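Local coordinates for protein D-aminoacyl-tRNA deacylase (PDB 1YQE) that probably hydrolyses D-aminoacyl-tRNAs to free tRNA and D-amino acids, recycling mischarged tRNA, as a zinc-dependent deacylase, at residues K39-L42 with Y47-E50; Y221-L226 with K248-A253. All blocks are in the same frame, centred on the assembly; numbering follows the deposited sequence.

Interaction 1. Residues K39-L42 with Y47-E50; sequences KLYL and YIAE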
loop_
_atom_site.group_PDB
_atom_site.type_symbol
_atom_site.label_atom_id
_atom_site.label_comp_id
_atom_site.label_asym_id
_atom_site.label_seq_id
_atom_site.Cartn_x
_atom_site.Cartn_y
_atom_site.Cartn_z
ATOM N N LYS A 39 -18.928 11.763 0.190
ATOM C CA LYS A 39 -19.473 11.927 -1.146
ATOM C C LYS A 39 -19.156 10.579 -1.783
ATOM O O LYS A 39 -17.995 10.263 -2.034
ATOM C CB LYS A 39 -18.756 13.049 -1.901
ATOM C CG LYS A 39 -18.932 14.431 -1.287
ATOM C CD LYS A 39 -18.122 15.489 -2.028
ATOM C CE LYS A 39 -18.608 15.673 -3.455
ATOM N NZ LYS A 39 -20.029 16.113 -3.490
ATOM N N LEU A 40 -20.184 9.774 -2.016
ATOM C CA LEU A 40 -19.985 8.456 -2.597
ATOM C C LEU A 40 -20.342 8.422 -4.074
ATOM O O LEU A 40 -21.308 9.050 -4.500
ATOM C CB LEU A 40 -20.836 7.421 -1.858
ATOM C CG LEU A 40 -20.742 7.362 -0.334
ATOM C CD1 LEU A 40 -21.717 6.308 0.178
ATOM C CD2 LEU A 40 -19.317 7.039 0.100
ATOM N N TYR A 41 -19.550 7.691 -4.850
ATOM C CA TYR A 41 -19.794 7.540 -6.276
ATOM C C TYR A 41 -19.961 6.046 -6.491
ATOM O O TYR A 41 -19.039 5.269 -6.237
ATOM C CB TYR A 41 -18.614 8.075 -7.092
ATOM C CG TYR A 41 -18.296 9.530 -6.821
ATOM C CD1 TYR A 41 -17.554 9.904 -5.700
ATOM C CD2 TYR A 41 -18.759 10.537 -7.667
ATOM C CE1 TYR A 41 -17.281 11.244 -5.427
ATOM C CE2 TYR A 41 -18.492 11.882 -7.403
ATOM C CZ TYR A 41 -17.754 12.227 -6.282
ATOM O OH TYR A 41 -17.484 13.551 -6.008
ATOM N N LEU A 42 -21.141 5.647 -6.953
ATOM C CA LEU A 42 -21.439 4.237 -7.153
ATOM C C LEU A 42 -21.569 3.802 -8.605
ATOM O O LEU A 42 -22.006 4.564 -9.467
ATOM C CB LEU A 42 -22.729 3.882 -6.418
ATOM C CG LEU A 42 -22.830 4.359 -4.969
ATOM C CD1 LEU A 42 -24.257 4.184 -4.470
ATOM C CD2 LEU A 42 -21.847 3.587 -4.113
ATOM N N TYR A 47 -16.348 1.213 -6.365
ATOM C CA TYR A 47 -16.843 2.373 -5.631
ATOM C C TYR A 47 -15.758 3.419 -5.422
ATOM O O TYR A 47 -14.569 3.111 -5.481
ATOM C CB TYR A 47 -17.343 1.945 -4.253
ATOM C CG TYR A 47 -18.570 1.065 -4.246
ATOM C CD1 TYR A 47 -18.827 0.217 -3.171
ATOM C CD2 TYR A 47 -19.506 1.117 -5.281
ATOM C CE1 TYR A 47 -19.982 -0.553 -3.122
ATOM C CE2 TYR A 47 -20.668 0.350 -5.237
ATOM C CZ TYR A 47 -20.897 -0.481 -4.153
ATOM O OH TYR A 47 -22.047 -1.235 -4.094
ATOM N N ILE A 48 -16.184 4.654 -5.171
ATOM C CA ILE A 48 -15.271 5.758 -4.893
ATOM C C ILE A 48 -15.886 6.548 -3.743
ATOM O O ILE A 48 -17.095 6.793 -3.725
ATOM C CB ILE A 48 -15.104 6.720 -6.090
ATOM C CG1 ILE A 48 -14.510 5.987 -7.295
ATOM C CG2 ILE A 48 -14.191 7.884 -5.686
ATOM C CD1 ILE A 48 -14.366 6.861 -8.537
ATOM N N ALA A 49 -15.065 6.939 -2.778
ATOM C CA ALA A 49 -15.563 7.708 -1.647
ATOM C C ALA A 49 -14.663 8.906 -1.412
ATOM O O ALA A 49 -13.435 8.789 -1.411
ATOM C CB ALA A 49 -15.623 6.840 -0.394
ATOM N N GLU A 50 -15.287 10.060 -1.214
ATOM C CA GLU A 50 -14.565 11.293 -0.977
ATOM C C GLU A 50 -14.847 11.728 0.456
ATOM O O GLU A 50 -15.989 11.685 0.914
ATOM C CB GLU A 50 -15.041 12.354 -1.969
ATOM C CG GLU A 50 -14.024 13.421 -2.295
ATOM C CD GLU A 50 -14.345 14.146 -3.591
ATOM O OE1 GLU A 50 -13.561 15.029 -3.987
ATOM O OE2 GLU A 50 -15.381 13.830 -4.216
#
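E50 and Y41 meet diagonally across two antiparallel strands, where the phenol OH of Y41 donates a hydrogen bond to E50 OE2 over 2.8 Å. The oxygen is approached nearly along its C-O axis, and the carboxylate is turned 41° from the ring plane. E50 sets this up with CG anti to its own backbone N (chi1 -153°) and an extended chain beyond, which carries OE2 to the edge of the Y41 ring, 3.4 Å from CE1. The other carboxylate oxygen, OE1, forms a salt bridge with K21 and accepts a bond from Q18, both on helix 15-24, so both oxygens have partners and the group is probably held as carboxylate. K39 runs beside E50 in the same direction, with CB to CB at 3.8 Å, but its NZ turns to a salt bridge with E32. The strands form the beta hairpin 38-42/47-51 within the mixed sheet, antiparallel, with K39-E50 and Y41-I48 as hydrogen-bonded pairs and L40-A49 as the non-hydrogen-bonded pair between them. In the Y41-I48 pair, Y41 N to I48 O measures 2.8 Å and I48 N to Y41 O 3.1 Å. On the face shared by K39, Y41, I48 and E50, I48 CG2 lies 3.9 Å from Y41 CD1, while L24 and K21 of helix 15-24 also touch I48. Towards the turn, L42 CD2 sits over one face of the Y47 ring, 3.9 Å from its centroid and 27° off the normal, a CH-pi contact.

Interaction 2. Residues Y221-L226 with K248-A253; sequences YTFEHL and KSVNSA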
loop_
_atom_site.group_PDB
_atom_site.type_symbol
_atom_site.label_atom_id
_atom_site.label_comp_id
_atom_site.label_asym_id
_atom_site.label_seq_id
_atom_site.Cartn_x
_atom_site.Cartn_y
_atom_site.Cartn_z
ATOM N N TYR A 221 15.388 2.038 10.191
ATOM C CA TYR A 221 15.217 2.969 11.312
ATOM C C TYR A 221 14.237 2.462 12.375
ATOM O O TYR A 221 14.122 3.042 13.454
ATOM C CB TYR A 221 14.818 4.378 10.817
ATOM C CG TYR A 221 13.443 4.521 10.194
ATOM C CD1 TYR A 221 12.290 4.452 10.976
ATOM C CD2 TYR A 221 13.295 4.743 8.821
ATOM C CE1 TYR A 221 11.024 4.598 10.413
ATOM C CE2 TYR A 221 12.028 4.891 8.246
ATOM C CZ TYR A 221 10.897 4.816 9.050
ATOM O OH TYR A 221 9.637 4.953 8.502
ATOM N N THR A 222 13.553 1.359 12.081
ATOM C CA THR A 222 12.602 0.780 13.028
ATOM C C THR A 222 13.184 -0.396 13.827
ATOM O O THR A 222 12.568 -0.850 14.797
ATOM C CB THR A 222 11.346 0.247 12.302
ATOM O OG1 THR A 222 11.684 -0.951 11.589
ATOM C CG2 THR A 222 10.817 1.277 11.321
ATOM N N PHE A 223 14.363 -0.879 13.431
ATOM C CA PHE A 223 14.989 -2.036 14.086
ATOM C C PHE A 223 14.962 -2.069 15.614
ATOM O O PHE A 223 14.562 -3.072 16.204
ATOM C CB PHE A 223 16.450 -2.207 13.639
ATOM C CG PHE A 223 16.620 -2.683 12.217
ATOM C CD1 PHE A 223 15.526 -3.084 11.454
ATOM C CD2 PHE A 223 17.891 -2.740 11.646
ATOM C CE1 PHE A 223 15.694 -3.535 10.145
ATOM C CE2 PHE A 223 18.073 -3.189 10.337
ATOM C CZ PHE A 223 16.970 -3.587 9.586
ATOM N N GLU A 224 15.399 -0.984 16.245
ATOM C CA GLU A 224 15.458 -0.905 17.703
ATOM C C GLU A 224 14.113 -0.971 18.412
ATOM O O GLU A 224 14.046 -1.295 19.599
ATOM C CB GLU A 224 16.167 0.379 18.139
ATOM C CG GLU A 224 17.615 0.511 17.699
ATOM C CD GLU A 224 17.770 0.645 16.192
ATOM O OE1 GLU A 224 16.879 1.242 15.549
ATOM O OE2 GLU A 224 18.796 0.167 15.658
ATOM N N HIS A 225 13.042 -0.664 17.692
ATOM C CA HIS A 225 11.710 -0.673 18.278
ATOM C C HIS A 225 10.880 -1.896 17.921
ATOM O O HIS A 225 9.781 -2.074 18.440
ATOM C CB HIS A 225 10.962 0.597 17.875
ATOM C CG HIS A 225 11.498 1.838 18.517
ATOM N ND1 HIS A 225 11.349 2.105 19.861
ATOM C CD2 HIS A 225 12.193 2.879 18.002
ATOM C CE1 HIS A 225 11.925 3.259 20.147
ATOM N NE2 HIS A 225 12.445 3.749 19.035
ATOM N N LEU A 226 11.401 -2.735 17.031
ATOM C CA LEU A 226 10.690 -3.944 16.630
ATOM C C LEU A 226 10.853 -5.017 17.694
ATOM O O LEU A 226 11.885 -5.091 18.355
ATOM C CB LEU A 226 11.249 -4.494 15.318
ATOM C CG LEU A 226 11.120 -3.718 14.010
ATOM C CD1 LEU A 226 11.901 -4.469 12.937
ATOM C CD2 LEU A 226 9.650 -3.580 13.609
ATOM N N LYS A 248 21.699 -6.994 3.533
ATOM C CA LYS A 248 22.742 -5.982 3.644
ATOM C C LYS A 248 22.331 -4.888 4.628
ATOM O O LYS A 248 23.143 -4.045 5.015
ATOM C CB LYS A 248 23.031 -5.371 2.267
ATOM C CG LYS A 248 24.071 -4.260 2.287
ATOM C CD LYS A 248 24.442 -3.788 0.887
ATOM C CE LYS A 248 25.164 -4.873 0.099
ATOM N NZ LYS A 248 25.663 -4.365 -1.208
ATOM N N SER A 249 21.070 -4.924 5.044
ATOM C CA SER A 249 20.537 -3.926 5.964
ATOM C C SER A 249 20.356 -4.449 7.388
ATOM O O SER A 249 20.683 -3.761 8.353
ATOM C CB SER A 249 19.198 -3.403 5.430
ATOM O OG SER A 249 18.672 -2.382 6.255
ATOM N N VAL A 250 19.839 -5.667 7.516
ATOM C CA VAL A 250 19.606 -6.256 8.829
ATOM C C VAL A 250 20.893 -6.623 9.571
ATOM O O VAL A 250 21.867 -7.077 8.968
ATOM C CB VAL A 250 18.732 -7.529 8.727
ATOM C CG1 VAL A 250 17.430 -7.215 7.990
ATOM C CG2 VAL A 250 19.500 -8.636 8.018
ATOM N N ASN A 251 20.892 -6.414 10.883
ATOM C CA ASN A 251 22.042 -6.759 11.704
ATOM C C ASN A 251 21.684 -8.030 12.467
ATOM O O ASN A 251 20.541 -8.485 12.416
ATOM C CB ASN A 251 22.380 -5.625 12.679
ATOM C CG ASN A 251 21.171 -5.126 13.437
ATOM O OD1 ASN A 251 20.401 -5.910 13.988
ATOM N ND2 ASN A 251 21.003 -3.811 13.478
ATOM N N SER A 252 22.652 -8.611 13.165
ATOM C CA SER A 252 22.397 -9.838 13.908
ATOM C C SER A 252 21.323 -9.674 14.976
ATOM O O SER A 252 20.619 -10.629 15.306
ATOM C CB SER A 252 23.695 -10.355 14.534
ATOM O OG SER A 252 24.476 -9.286 15.032
ATOM N N ALA A 253 21.188 -8.467 15.512
ATOM C CA ALA A 253 20.186 -8.215 16.544
ATOM C C ALA A 253 18.777 -8.360 15.981
ATOM O O ALA A 253 17.934 -9.051 16.558
ATOM C CB ALA A 253 20.373 -6.820 17.126
HETATM O O HOH W 1 19.178 -2.824 15.551
#
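F223 and V250 mark the nearest backbone approach, with CA atoms 8.2 Å apart, a spacing too wide for direct main-chain pairing and bridged instead by the F223 side chain. Residues 221-224 have helical backbone angles without the regular bonds, and the turn they make is tied by H225 N to T222 O at 2.9 Å. F223 leaves this turn facing the other segment. Its ring edge does the touching: CE2 comes within 3.3 Å of S249 O, which lies near the ring plane, so an electropositive C-H rim faces a carbonyl oxygen. V250 adds an apolar contact, its CG1 4.0 Å from F223 CZ. The amide of N251 runs alongside the ring the other way, its plane 73° from that of the ring, with ND2 3.8 Å from CD2.

The second link is through water. One molecule donates to E224 OE2 at 3.0 Å and accepts from N251 ND2 at 2.9 Å, joining the segments beside the phenylalanine. The asparagine is itself fixed at its other end: with chi1 at 49°, CG lies between its backbone N and carbonyl carbon, and OD1 accepts a bond from V254 N, making N251 the N-cap of helix 252-265. F223 also touches V254, while S249 OG is bonded to G196 N. The two segments follow strands 212-218 and 242-245, and G196 follows strand 189-194 between them. The contact is therefore packing between strand-to-helix loops at the C-terminal ends of the strands of a parallel alpha/beta sheet.

In the fold
Interactions 1 and 2 lie on opposite sides of the chain's centre, with centres about 40 Å apart and nearest atoms about 25 Å apart, so they do not touch. They are also in series along the chain and belong to different sheets: 39-42/47-50 to the eight-stranded mixed sheet, 221-226/248-253 to loops of the four-stranded parallel one. Neither includes a residue of the pyrophosphate pocket, formed by R54, I56, R79, H80, S81, H143 and E156. Interaction 1 is related to it through its sheet, whose strands 73-81 and 152-159 carry four of these residues. On the other side, Y221 touches H142, the chain neighbour of H143.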